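Local coordinates for ultraspiracle (Drosophila melanogaster, PDB 1HG4), which is a nuclear hormone receptor and transcription factor whose ligand-binding domain encloses a phospholipid and is held in an inactive conformation, at residues L33-G36 with P37-V41; C53-V56 with N57-F61; S147-A151 with G152-I156; D255-L258 with E259-F262. All coordinates share one frame; numbering follows the deposited sequence.

Interaction 1. Residues L33-G36 with P37-V41; sequences LRVG and PYSTV. With LPP (2-(hexadecanoyloxy)-1-[(phosphonooxy)methyl]ethyl hexadecanoate), chain G.
A type I beta turn runs from Gly36 to Ser39 and carries the chain back on itself, its two ends tied by a pair of bonds. Ser39 N donates to Gly36 O at 3.1 Å and fairly straight (164° at the hydrogen), although it comes from above the carbonyl plane. The second bond involves the serine side chain: with OG beside the backbone N (chi1 -54°), the hydroxyl oxygen sits in front of Gly36 N and accepts its hydrogen at 2.8 Å. Ser39 OG is also hydrogen-bonded to Arg251 O, so one hydroxyl ties the turn to the chain that follows helix 225-250. The turn belongs to the long loop between helix 11-24 and helix 46-68 of the ligand-binding domain, which runs beside residues 250-252 through backbone bonds from Arg34 to Ile252 and from Thr40 to Phe250. Val35 packs over the serine, its CG2 lying 3.8 Å from Ser39 CB. An alanine at Ser39 is likely to leave Gly36 N and Arg251 O without their shared partner and the mouth of the turn less firmly held. Past an inverse gamma turn centred on Thr40, Val41 faces the phospholipid: its CG2 meets LPP C14 at 3.6 Å, and its CG1 lies 3.7 Å from LPP O10, the ester carbonyl oxygen of the same acyl chain.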
loop_
_atom_site.group_PDB
_atom_site.type_symbol
_atom_site.label_atom_id
_atom_site.label_comp_id
_atom_site.label_asym_id
_atom_site.label_seq_id
_atom_site.Cartn_x
_atom_site.Cartn_y
_atom_site.Cartn_z
ATOM N N LEU A 33 -7.276 -12.791 -32.395
ATOM C CA LEU A 33 -6.874 -12.307 -33.702
ATOM C C LEU A 33 -7.392 -13.254 -34.765
ATOM O O LEU A 33 -7.536 -14.453 -34.531
ATOM C CB LEU A 33 -5.350 -12.218 -33.807
ATOM C CG LEU A 33 -4.622 -11.058 -33.124
ATOM C CD1 LEU A 33 -4.978 -11.003 -31.677
ATOM C CD2 LEU A 33 -3.130 -11.235 -33.285
ATOM N N ARG A 34 -7.675 -12.697 -35.933
ATOM C CA ARG A 34 -8.156 -13.457 -37.072
ATOM C C ARG A 34 -8.510 -12.483 -38.182
ATOM O O ARG A 34 -8.892 -11.334 -37.930
ATOM C CB ARG A 34 -9.381 -14.300 -36.706
ATOM C CG ARG A 34 -10.490 -13.515 -36.079
ATOM C CD ARG A 34 -11.822 -14.161 -36.365
ATOM N NE ARG A 34 -12.901 -13.397 -35.742
ATOM C CZ ARG A 34 -13.364 -13.616 -34.515
ATOM N NH1 ARG A 34 -12.847 -14.592 -33.770
ATOM N NH2 ARG A 34 -14.342 -12.850 -34.037
ATOM N N VAL A 35 -8.370 -12.942 -39.417
ATOM C CA VAL A 35 -8.656 -12.095 -40.561
ATOM C C VAL A 35 -10.070 -12.363 -41.047
ATOM O O VAL A 35 -10.427 -13.499 -41.335
ATOM C CB VAL A 35 -7.587 -12.314 -41.690
ATOM C CG1 VAL A 35 -7.155 -13.760 -41.734
ATOM C CG2 VAL A 35 -8.131 -11.894 -43.038
ATOM N N GLY A 36 -10.879 -11.305 -41.086
ATOM C CA GLY A 36 -12.256 -11.422 -41.536
ATOM C C GLY A 36 -12.470 -10.631 -42.815
ATOM O O GLY A 36 -11.532 -9.993 -43.301
ATOM N N PRO A 37 -13.686 -10.639 -43.390
ATOM C CA PRO A 37 -13.960 -9.897 -44.628
ATOM C C PRO A 37 -13.797 -8.376 -44.544
ATOM O O PRO A 37 -13.964 -7.676 -45.544
ATOM C CB PRO A 37 -15.389 -10.316 -44.972
ATOM C CG PRO A 37 -15.995 -10.588 -43.620
ATOM C CD PRO A 37 -14.889 -11.359 -42.934
ATOM N N TYR A 38 -13.461 -7.866 -43.361
ATOM C CA TYR A 38 -13.281 -6.424 -43.176
ATOM C C TYR A 38 -11.833 -6.031 -42.847
ATOM O O TYR A 38 -11.534 -4.869 -42.543
ATOM C CB TYR A 38 -14.237 -5.929 -42.084
ATOM C CG TYR A 38 -15.698 -6.115 -42.453
ATOM C CD1 TYR A 38 -16.173 -7.359 -42.879
ATOM C CD2 TYR A 38 -16.598 -5.047 -42.404
ATOM C CE1 TYR A 38 -17.495 -7.541 -43.251
ATOM C CE2 TYR A 38 -17.933 -5.218 -42.771
ATOM C CZ TYR A 38 -18.371 -6.472 -43.194
ATOM O OH TYR A 38 -19.686 -6.667 -43.558
ATOM N N SER A 39 -10.942 -7.016 -42.925
ATOM C CA SER A 39 -9.525 -6.825 -42.653
ATOM C C SER A 39 -8.853 -6.134 -43.831
ATOM O O SER A 39 -9.091 -6.476 -44.981
ATOM C CB SER A 39 -8.854 -8.183 -42.410
ATOM O OG SER A 39 -9.520 -8.905 -41.385
ATOM N N THR A 40 -8.001 -5.166 -43.535
ATOM C CA THR A 40 -7.287 -4.434 -44.567
ATOM C C THR A 40 -6.017 -5.198 -44.962
ATOM O O THR A 40 -4.897 -4.681 -44.870
ATOM C CB THR A 40 -6.915 -3.032 -44.062
ATOM O OG1 THR A 40 -5.904 -3.130 -43.043
ATOM C CG2 THR A 40 -8.144 -2.350 -43.475
ATOM N N VAL A 41 -6.212 -6.437 -45.395
ATOM C CA VAL A 41 -5.124 -7.319 -45.816
ATOM C C VAL A 41 -5.427 -7.833 -47.226
ATOM O O VAL A 41 -6.515 -8.330 -47.492
ATOM C CB VAL A 41 -4.996 -8.535 -44.837
ATOM C CG1 VAL A 41 -4.022 -9.575 -45.383
ATOM C CG2 VAL A 41 -4.536 -8.054 -43.464
HETATM P P1 LPP G . 0.541 -4.513 -50.738
HETATM O O2 LPP G . 2.130 -4.344 -51.022
HETATM O O3 LPP G . -0.104 -4.869 -52.183
HETATM O O4 LPP G . -0.148 -3.106 -50.011
HETATM O O5 LPP G . 0.350 -5.860 -49.827
HETATM C C6 LPP G . 1.429 -6.223 -48.994
HETATM C C7 LPP G . 0.949 -7.151 -47.884
HETATM C C8 LPP G . 2.109 -8.063 -47.469
HETATM O O9 LPP G . 0.568 -6.359 -46.771
HETATM O O27 LPP G . 1.781 -8.775 -46.304
HETATM C C11 LPP G . -0.680 -6.661 -46.279
HETATM O O10 LPP G . -1.588 -7.215 -46.895
HETATM C C12 LPP G . -0.782 -6.193 -44.834
HETATM C C13 LPP G . -0.464 -7.368 -43.916
HETATM C C14 LPP G . -1.146 -7.186 -42.573
HETATM C C15 LPP G . -0.087 -6.935 -41.522
HETATM C C16 LPP G . -0.475 -7.628 -40.231
HETATM C C17 LPP G . 0.736 -7.655 -39.314
HETATM C C18 LPP G . 0.291 -7.386 -37.889
HETATM C C19 LPP G . 0.896 -6.073 -37.421
HETATM C C20 LPP G . 1.934 -6.358 -36.343
HETATM C C21 LPP G . 1.581 -5.606 -35.059
HETATM C C22 LPP G . 0.561 -6.401 -34.247
HETATM C C23 LPP G . 1.261 -7.207 -33.167
HETATM C C24 LPP G . 0.257 -8.195 -32.588
HETATM C C25 LPP G . 0.894 -8.991 -31.456
HETATM C C26 LPP G . 0.461 -8.426 -30.108
HETATM C C29 LPP G . 2.734 -9.685 -45.995
HETATM O O28 LPP G . 3.857 -9.748 -46.477
HETATM C C30 LPP G . 2.163 -10.631 -44.941
HETATM C C31 LPP G . 3.283 -11.174 -44.048
HETATM C C32 LPP G . 3.142 -10.627 -42.629
HETATM C C33 LPP G . 4.431 -9.905 -42.228
HETATM C C34 LPP G . 4.316 -9.406 -40.795
HETATM C C35 LPP G . 5.662 -8.862 -40.328
HETATM C C36 LPP G . 5.786 -9.024 -38.821
HETATM C C37 LPP G . 5.675 -7.662 -38.145
HETATM C C38 LPP G . 6.569 -7.611 -36.907
HETATM C C39 LPP G . 5.712 -7.595 -35.646
HETATM C C40 LPP G . 5.703 -8.987 -35.030
HETATM C C41 LPP G . 5.288 -8.913 -33.576
HETATM C C42 LPP G . 4.493 -10.161 -33.247
HETATM C C43 LPP G . 4.441 -10.356 -31.738
HETATM C C44 LPP G . 3.830 -11.720 -31.413
#

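Interaction 2. Residues C53-V56 with N57-F61; sequences CQVV and NKQLF
Lys58 lies alongside Gln54, one turn back on the same helix and pointing the same way. Its CB rests over the last turn, about equally close to Val55 O and Gln54 O. CG follows with a tighter contact, 3.2 Å to Gln54 O, and CD is still near that carbonyl. From there the fully extended chain leaves the backbone, and Lys58 CE packs 3.6 Å from Gln54 NE2. NZ passes the same amide nitrogen, but its charge is met by Asp27, in a salt bridge to the loop after helix 11-24. Beneath these side chains run the alpha-helical bonds, such as Asn57 N to Cys53 O at 2.9 Å and Leu60 N to Val56 O at 2.9 Å.

Asn57 carries CG anti to its carbonyl carbon (chi1 -70°), which lays the buried amide back over Cys53 O. Both ends of that amide are used: OD1 takes Phe32 N and ND2 gives to Leu33 O, so its rotation is fixed by the loop. On another side, Gln59 runs beside Val55, with NE2 3.9 Å from Val55 CG1 and hydrogen-bonded to Leu137 O.

Helix 46-68 has two neighbours here: Leu33 of the preceding loop packs on Cys53 and Val56, while Leu93 and Trp89 of helix 78-100 meet Val56, Gln59 and Leu60, and Val56 also touches the bound phospholipid.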
loop_
_atom_site.group_PDB
_atom_site.type_symbol
_atom_site.label_atom_id
_atom_site.label_comp_id
_atom_site.label_asym_id
_atom_site.label_seq_id
_atom_site.Cartn_x
_atom_site.Cartn_y
_atom_site.Cartn_z
ATOM N N CYS A 53 -1.807 -15.018 -36.788
ATOM C CA CYS A 53 -2.914 -14.946 -35.841
ATOM C C CYS A 53 -2.966 -16.200 -34.970
ATOM O O CYS A 53 -3.116 -16.114 -33.756
ATOM C CB CYS A 53 -4.251 -14.779 -36.583
ATOM S SG CYS A 53 -4.593 -13.142 -37.320
ATOM N N GLN A 54 -2.832 -17.366 -35.584
ATOM C CA GLN A 54 -2.870 -18.612 -34.825
ATOM C C GLN A 54 -1.749 -18.689 -33.791
ATOM O O GLN A 54 -1.958 -19.180 -32.683
ATOM C CB GLN A 54 -2.790 -19.817 -35.769
ATOM C CG GLN A 54 -3.480 -21.059 -35.208
ATOM C CD GLN A 54 -3.465 -22.242 -36.171
ATOM O OE1 GLN A 54 -3.722 -22.093 -37.375
ATOM N NE2 GLN A 54 -3.179 -23.431 -35.637
ATOM N N VAL A 55 -0.561 -18.213 -34.156
ATOM C CA VAL A 55 0.573 -18.205 -33.237
ATOM C C VAL A 55 0.260 -17.345 -32.007
ATOM O O VAL A 55 0.389 -17.796 -30.867
ATOM C CB VAL A 55 1.842 -17.650 -33.919
ATOM C CG1 VAL A 55 2.888 -17.288 -32.868
ATOM C CG2 VAL A 55 2.416 -18.689 -34.878
ATOM N N VAL A 56 -0.169 -16.108 -32.242
ATOM C CA VAL A 56 -0.496 -15.209 -31.154
ATOM C C VAL A 56 -1.647 -15.736 -30.300
ATOM O O VAL A 56 -1.591 -15.631 -29.079
ATOM C CB VAL A 56 -0.850 -13.810 -31.693
ATOM C CG1 VAL A 56 -1.192 -12.874 -30.556
ATOM C CG2 VAL A 56 0.324 -13.254 -32.468
ATOM N N ASN A 57 -2.679 -16.309 -30.925
ATOM C CA ASN A 57 -3.813 -16.826 -30.159
ATOM C C ASN A 57 -3.405 -17.960 -29.214
ATOM O O ASN A 57 -4.020 -18.146 -28.164
ATOM C CB ASN A 57 -4.949 -17.299 -31.088
ATOM C CG ASN A 57 -5.659 -16.138 -31.808
ATOM O OD1 ASN A 57 -5.770 -15.039 -31.285
ATOM N ND2 ASN A 57 -6.153 -16.405 -33.014
ATOM N N LYS A 58 -2.372 -18.715 -29.588
ATOM C CA LYS A 58 -1.887 -19.800 -28.739
ATOM C C LYS A 58 -1.067 -19.226 -27.577
ATOM O O LYS A 58 -1.134 -19.711 -26.449
ATOM C CB LYS A 58 -1.033 -20.787 -29.542
ATOM C CG LYS A 58 -1.826 -21.595 -30.553
ATOM C CD LYS A 58 -0.985 -22.675 -31.236
ATOM C CE LYS A 58 -1.833 -23.434 -32.266
ATOM N NZ LYS A 58 -1.115 -24.572 -32.932
ATOM N N GLN A 59 -0.297 -18.182 -27.856
ATOM C CA GLN A 59 0.500 -17.556 -26.815
ATOM C C GLN A 59 -0.409 -16.849 -25.821
ATOM O O GLN A 59 -0.076 -16.739 -24.638
ATOM C CB GLN A 59 1.505 -16.575 -27.428
ATOM C CG GLN A 59 2.557 -17.273 -28.288
ATOM C CD GLN A 59 3.643 -16.340 -28.770
ATOM O OE1 GLN A 59 3.588 -15.124 -28.548
ATOM N NE2 GLN A 59 4.643 -16.902 -29.438
ATOM N N LEU A 60 -1.563 -16.383 -26.302
ATOM C CA LEU A 60 -2.527 -15.710 -25.442
ATOM C C LEU A 60 -3.122 -16.716 -24.461
ATOM O O LEU A 60 -3.246 -16.436 -23.265
ATOM C CB LEU A 60 -3.645 -15.075 -26.265
ATOM C CG LEU A 60 -3.460 -13.624 -26.702
ATOM C CD1 LEU A 60 -4.632 -13.215 -27.590
ATOM C CD2 LEU A 60 -3.382 -12.715 -25.470
ATOM N N PHE A 61 -3.495 -17.884 -24.978
ATOM C CA PHE A 61 -4.064 -18.934 -24.143
ATOM C C PHE A 61 -3.065 -19.278 -23.048
ATOM O O PHE A 61 -3.416 -19.370 -21.875
ATOM C CB PHE A 61 -4.352 -20.195 -24.968
ATOM C CG PHE A 61 -5.086 -21.259 -24.203
ATOM C CD1 PHE A 61 -4.387 -22.209 -23.464
ATOM C CD2 PHE A 61 -6.482 -21.283 -24.178
ATOM C CE1 PHE A 61 -5.073 -23.170 -22.707
ATOM C CE2 PHE A 61 -7.175 -22.243 -23.422
ATOM C CZ PHE A 61 -6.468 -23.184 -22.689
#

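Interaction 3. Residues S147-A151 with G152-I156; sequences SAIKA and GVSAI. With LPP (2-(hexadecanoyloxy)-1-[(phosphonooxy)methyl]ethyl hexadecanoate), chain G.
Ala148 O and Ile149 O close the end of helix 145-151 as a Schellman motif, accepting Val153 N at 3.2 Å and nearly straight (161°), and Gly152 N at 2.9 Å, each donor coming from above the carbonyl plane. Gly152 makes the reversal with a positive phi of 78°, where a CB would fall against Ala151 O; glycine suits the position for that reason.

Beyond the turn, Ser154 folds back on the helix just ended. Its CB meets Ile149 CG1 at 3.6 Å, and Ala148 CB packs against Ser154 CA close by. Across the glycine, Ala151 CB and Val153 CG2 stand 4.0 Å apart and make a small apolar patch that receives one acyl chain of the phospholipid. Val153 CG2 is the branch set between its own N and carbonyl carbon, and it touches LPP C37 at 3.4 Å; Ala151 CB meets the same tail nearer its head, 3.7 Å from LPP C33. Lys150 serves the other end of the lipid. Bent at chi2 (-58°) and extended beyond, it lays CD 3.7 Å from the glycerol carbon LPP C8 and brings NZ to the phosphate, donating to LPP O2 at 3.0 Å. The same amine has a weak hydrogen bond to Tyr45 OH.

The turn is therefore part of the pocket wall from the phosphate to the middle of one acyl chain, joining the short helix 145-151 to helix 154-171. The start of the latter packs against helix 225-250, the N-cap Val153 on His246 and Ile156 on Lys242, Cys243 and His246.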
loop_
_atom_site.group_PDB
_atom_site.type_symbol
_atom_site.label_atom_id
_atom_site.label_comp_id
_atom_site.label_asym_id
_atom_site.label_seq_id
_atom_site.Cartn_x
_atom_site.Cartn_y
_atom_site.Cartn_z
ATOM N N SER A 147 10.014 -8.998 -45.304
ATOM C CA SER A 147 8.589 -9.267 -45.131
ATOM C C SER A 147 7.935 -8.153 -44.326
ATOM O O SER A 147 6.813 -7.775 -44.620
ATOM C CB SER A 147 8.366 -10.596 -44.426
ATOM O OG SER A 147 8.886 -11.664 -45.191
ATOM N N ALA A 148 8.630 -7.636 -43.310
ATOM C CA ALA A 148 8.084 -6.538 -42.496
ATOM C C ALA A 148 7.878 -5.362 -43.441
ATOM O O ALA A 148 6.762 -4.890 -43.621
ATOM C CB ALA A 148 9.048 -6.154 -41.375
ATOM N N ILE A 149 8.964 -4.899 -44.043
ATOM C CA ILE A 149 8.903 -3.809 -45.014
ATOM C C ILE A 149 7.724 -4.047 -45.954
ATOM O O ILE A 149 6.914 -3.160 -46.180
ATOM C CB ILE A 149 10.192 -3.759 -45.852
ATOM C CG1 ILE A 149 11.374 -3.396 -44.941
ATOM C CG2 ILE A 149 10.022 -2.773 -47.021
ATOM C CD1 ILE A 149 12.750 -3.543 -45.590
ATOM N N LYS A 150 7.638 -5.262 -46.488
ATOM C CA LYS A 150 6.565 -5.659 -47.393
ATOM C C LYS A 150 5.186 -5.417 -46.765
ATOM O O LYS A 150 4.282 -4.899 -47.420
ATOM C CB LYS A 150 6.718 -7.145 -47.737
ATOM C CG LYS A 150 6.423 -7.507 -49.177
ATOM C CD LYS A 150 5.021 -7.119 -49.595
ATOM C CE LYS A 150 4.764 -7.438 -51.078
ATOM N NZ LYS A 150 3.390 -7.031 -51.535
ATOM N N ALA A 151 5.023 -5.804 -45.499
ATOM C CA ALA A 151 3.753 -5.624 -44.785
ATOM C C ALA A 151 3.558 -4.182 -44.281
ATOM O O ALA A 151 2.495 -3.834 -43.755
ATOM C CB ALA A 151 3.677 -6.589 -43.625
ATOM N N GLY A 152 4.588 -3.355 -44.436
ATOM C CA GLY A 152 4.503 -1.971 -44.016
ATOM C C GLY A 152 4.661 -1.749 -42.526
ATOM O O GLY A 152 4.257 -0.710 -42.013
ATOM N N VAL A 153 5.250 -2.714 -41.828
ATOM C CA VAL A 153 5.438 -2.595 -40.378
ATOM C C VAL A 153 6.907 -2.781 -39.980
ATOM O O VAL A 153 7.222 -3.373 -38.947
ATOM C CB VAL A 153 4.598 -3.635 -39.637
ATOM C CG1 VAL A 153 3.129 -3.330 -39.818
ATOM C CG2 VAL A 153 4.920 -5.033 -40.174
ATOM N N SER A 154 7.803 -2.265 -40.807
ATOM C CA SER A 154 9.216 -2.386 -40.534
ATOM C C SER A 154 9.690 -1.454 -39.418
ATOM O O SER A 154 10.717 -1.711 -38.804
ATOM C CB SER A 154 10.012 -2.111 -41.808
ATOM O OG SER A 154 9.686 -0.841 -42.365
ATOM N N ALA A 155 8.960 -0.372 -39.160
ATOM C CA ALA A 155 9.364 0.572 -38.113
ATOM C C ALA A 155 9.232 -0.082 -36.737
ATOM O O ALA A 155 10.108 0.056 -35.883
ATOM C CB ALA A 155 8.507 1.838 -38.178
ATOM N N ILE A 156 8.131 -0.801 -36.534
ATOM C CA ILE A 156 7.900 -1.479 -35.274
ATOM C C ILE A 156 8.768 -2.733 -35.208
ATOM O O ILE A 156 9.076 -3.228 -34.127
ATOM C CB ILE A 156 6.409 -1.841 -35.103
ATOM C CG1 ILE A 156 6.024 -1.692 -33.636
ATOM C CG2 ILE A 156 6.138 -3.264 -35.572
ATOM C CD1 ILE A 156 4.554 -1.467 -33.439
HETATM P P1 LPP G . 0.541 -4.513 -50.738
HETATM O O2 LPP G . 2.130 -4.344 -51.022
HETATM O O3 LPP G . -0.104 -4.869 -52.183
HETATM O O4 LPP G . -0.148 -3.106 -50.011
HETATM O O5 LPP G . 0.350 -5.860 -49.827
HETATM C C6 LPP G . 1.429 -6.223 -48.994
HETATM C C7 LPP G . 0.949 -7.151 -47.884
HETATM C C8 LPP G . 2.109 -8.063 -47.469
HETATM O O9 LPP G . 0.568 -6.359 -46.771
HETATM O O27 LPP G . 1.781 -8.775 -46.304
HETATM C C11 LPP G . -0.680 -6.661 -46.279
HETATM O O10 LPP G . -1.588 -7.215 -46.895
HETATM C C12 LPP G . -0.782 -6.193 -44.834
HETATM C C13 LPP G . -0.464 -7.368 -43.916
HETATM C C14 LPP G . -1.146 -7.186 -42.573
HETATM C C15 LPP G . -0.087 -6.935 -41.522
HETATM C C16 LPP G . -0.475 -7.628 -40.231
HETATM C C17 LPP G . 0.736 -7.655 -39.314
HETATM C C18 LPP G . 0.291 -7.386 -37.889
HETATM C C19 LPP G . 0.896 -6.073 -37.421
HETATM C C20 LPP G . 1.934 -6.358 -36.343
HETATM C C21 LPP G . 1.581 -5.606 -35.059
HETATM C C22 LPP G . 0.561 -6.401 -34.247
HETATM C C23 LPP G . 1.261 -7.207 -33.167
HETATM C C24 LPP G . 0.257 -8.195 -32.588
HETATM C C25 LPP G . 0.894 -8.991 -31.456
HETATM C C26 LPP G . 0.461 -8.426 -30.108
HETATM C C29 LPP G . 2.734 -9.685 -45.995
HETATM O O28 LPP G . 3.857 -9.748 -46.477
HETATM C C30 LPP G . 2.163 -10.631 -44.941
HETATM C C31 LPP G . 3.283 -11.174 -44.048
HETATM C C32 LPP G . 3.142 -10.627 -42.629
HETATM C C33 LPP G . 4.431 -9.905 -42.228
HETATM C C34 LPP G . 4.316 -9.406 -40.795
HETATM C C35 LPP G . 5.662 -8.862 -40.328
HETATM C C36 LPP G . 5.786 -9.024 -38.821
HETATM C C37 LPP G . 5.675 -7.662 -38.145
HETATM C C38 LPP G . 6.569 -7.611 -36.907
HETATM C C39 LPP G . 5.712 -7.595 -35.646
HETATM C C40 LPP G . 5.703 -8.987 -35.030
HETATM C C41 LPP G . 5.288 -8.913 -33.576
HETATM C C42 LPP G . 4.493 -10.161 -33.247
HETATM C C43 LPP G . 4.441 -10.356 -31.738
HETATM C C44 LPP G . 3.830 -11.720 -31.413
#

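Interaction 4. Residues D255-L258 with E259-F262; sequences DRPL and EELF
Leu258, Leu261 and Glu260 carry this first turn of helix 258-266, for which Pro257 is the N-cap. Leu258 holds CG anti to its backbone N (chi1 -172°), which swings the branch over one face of the Phe262 ring: CG stands 4.0 Å from the ring centroid, 30° off the normal, a CH-pi contact. The two residues are joined below by Phe262 N bonding to Leu258 O at 3.0 Å. Leu261 works in two directions, its CD2 lying 4.4 Å from Leu258 CD1 while CD1 turns back over the N-cap to meet Arg256 CB at 3.8 Å.

Glu260 grips the residues before the helix twice. Its N donates to Pro257 O at 2.8 Å, from above the carbonyl plane, and its carboxylate lies against CG and CD of Pro257 and forms a salt bridge, Arg256 NH1 to Glu260 OE1 at 2.8 Å. The oxygen lies at the edge of the guanidinium, in its plane, but is met on its anti side, and the two flat groups are turned 49° apart. An alanine in place of Glu260 would probably leave Arg256 to its other carboxylate, Glu264, and take away the contact on Pro257 CG and CD.

By its place in the chain this is probably the activation helix (helix 12) of nuclear receptors, packed here against helix 78-100, consistent with the inactive conformation of this receptor: Leu258 lies on Lys86 and Trp89 and Phe262 on Leu85, Glu259 forms a salt bridge with Lys86, and Leu30 and Phe32 of the loop before helix 46-68 cover Leu261.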
loop_
_atom_site.group_PDB
_atom_site.type_symbol
_atom_site.label_atom_id
_atom_site.label_comp_id
_atom_site.label_asym_id
_atom_site.label_seq_id
_atom_site.Cartn_x
_atom_site.Cartn_y
_atom_site.Cartn_z
ATOM N N ASP A 255 -14.732 -9.587 -32.812
ATOM C CA ASP A 255 -15.721 -8.569 -32.508
ATOM C C ASP A 255 -15.979 -8.651 -31.012
ATOM O O ASP A 255 -16.332 -7.654 -30.377
ATOM C CB ASP A 255 -17.009 -8.782 -33.306
ATOM C CG ASP A 255 -16.892 -8.266 -34.730
ATOM O OD1 ASP A 255 -16.364 -7.143 -34.898
ATOM O OD2 ASP A 255 -17.326 -8.974 -35.669
ATOM N N ARG A 256 -15.770 -9.842 -30.447
ATOM C CA ARG A 256 -15.966 -10.029 -29.014
ATOM C C ARG A 256 -14.833 -9.337 -28.256
ATOM O O ARG A 256 -13.659 -9.478 -28.603
ATOM C CB ARG A 256 -15.988 -11.512 -28.662
ATOM C CG ARG A 256 -16.838 -11.816 -27.461
ATOM C CD ARG A 256 -17.876 -12.842 -27.813
ATOM N NE ARG A 256 -17.399 -14.205 -27.615
ATOM C CZ ARG A 256 -17.300 -14.787 -26.424
ATOM N NH1 ARG A 256 -17.646 -14.121 -25.330
ATOM N NH2 ARG A 256 -16.860 -16.039 -26.330
ATOM N N PRO A 257 -15.174 -8.561 -27.215
ATOM C CA PRO A 257 -14.152 -7.859 -26.430
ATOM C C PRO A 257 -13.250 -8.843 -25.690
ATOM O O PRO A 257 -13.727 -9.783 -25.052
ATOM C CB PRO A 257 -14.978 -6.998 -25.484
ATOM C CG PRO A 257 -16.209 -7.835 -25.270
ATOM C CD PRO A 257 -16.520 -8.328 -26.661
ATOM N N LEU A 258 -11.946 -8.610 -25.792
ATOM C CA LEU A 258 -10.937 -9.463 -25.173
ATOM C C LEU A 258 -11.254 -9.752 -23.711
ATOM O O LEU A 258 -11.021 -10.863 -23.230
ATOM C CB LEU A 258 -9.558 -8.806 -25.310
ATOM C CG LEU A 258 -8.283 -9.562 -24.907
ATOM C CD1 LEU A 258 -8.148 -10.873 -25.670
ATOM C CD2 LEU A 258 -7.084 -8.661 -25.178
ATOM N N GLU A 259 -11.789 -8.757 -23.005
ATOM C CA GLU A 259 -12.151 -8.939 -21.598
ATOM C C GLU A 259 -12.973 -10.215 -21.417
ATOM O O GLU A 259 -12.708 -11.012 -20.514
ATOM C CB GLU A 259 -12.982 -7.762 -21.081
ATOM C CG GLU A 259 -12.236 -6.460 -20.882
ATOM C CD GLU A 259 -11.813 -5.820 -22.185
ATOM O OE1 GLU A 259 -12.557 -5.949 -23.190
ATOM O OE2 GLU A 259 -10.739 -5.175 -22.200
ATOM N N GLU A 260 -13.972 -10.398 -22.280
ATOM C CA GLU A 260 -14.834 -11.569 -22.210
ATOM C C GLU A 260 -14.063 -12.859 -22.417
ATOM O O GLU A 260 -14.263 -13.829 -21.692
ATOM C CB GLU A 260 -15.947 -11.474 -23.249
ATOM C CG GLU A 260 -17.104 -10.574 -22.858
ATOM C CD GLU A 260 -18.150 -10.476 -23.958
ATOM O OE1 GLU A 260 -18.518 -11.535 -24.526
ATOM O OE2 GLU A 260 -18.604 -9.346 -24.250
ATOM N N LEU A 261 -13.178 -12.869 -23.405
ATOM C CA LEU A 261 -12.404 -14.062 -23.703
ATOM C C LEU A 261 -11.530 -14.461 -22.514
ATOM O O LEU A 261 -11.407 -15.644 -22.200
ATOM C CB LEU A 261 -11.557 -13.836 -24.961
ATOM C CG LEU A 261 -12.295 -13.652 -26.305
ATOM C CD1 LEU A 261 -13.290 -12.514 -26.221
ATOM C CD2 LEU A 261 -11.292 -13.346 -27.397
ATOM N N PHE A 262 -10.935 -13.474 -21.852
ATOM C CA PHE A 262 -10.095 -13.728 -20.685
ATOM C C PHE A 262 -10.949 -14.268 -19.540
ATOM O O PHE A 262 -10.605 -15.253 -18.880
ATOM C CB PHE A 262 -9.409 -12.435 -20.216
ATOM C CG PHE A 262 -8.203 -12.043 -21.023
ATOM C CD1 PHE A 262 -7.403 -13.009 -21.628
ATOM C CD2 PHE A 262 -7.845 -10.699 -21.137
ATOM C CE1 PHE A 262 -6.255 -12.645 -22.341
ATOM C CE2 PHE A 262 -6.695 -10.312 -21.848
ATOM C CZ PHE A 262 -5.896 -11.290 -22.453
#

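All four contacts are local and follow one another in series, so none nests in or crosses another and none closes a long loop. Interaction 1 turns the loop before helix 46-68; interaction 2 lies on that helix and meets that loop where Arg34 N packs on Cys53 SG, 3.4 Å away. Interaction 3, much later, ends a short helix; it touches none of the others, the nearest atoms of interactions 1 and 3 being about 8 Å apart, but interactions 1, 2 and 3 all reach the phospholipid. Interaction 4 starts the last helix and rejoins the early chain, Phe262 CZ lying 4.2 Å from Leu60 CD2 and Arg34 beside Asp255, so the last helix is joined to helix 46-68, and the chain before it to the loop of interaction 1.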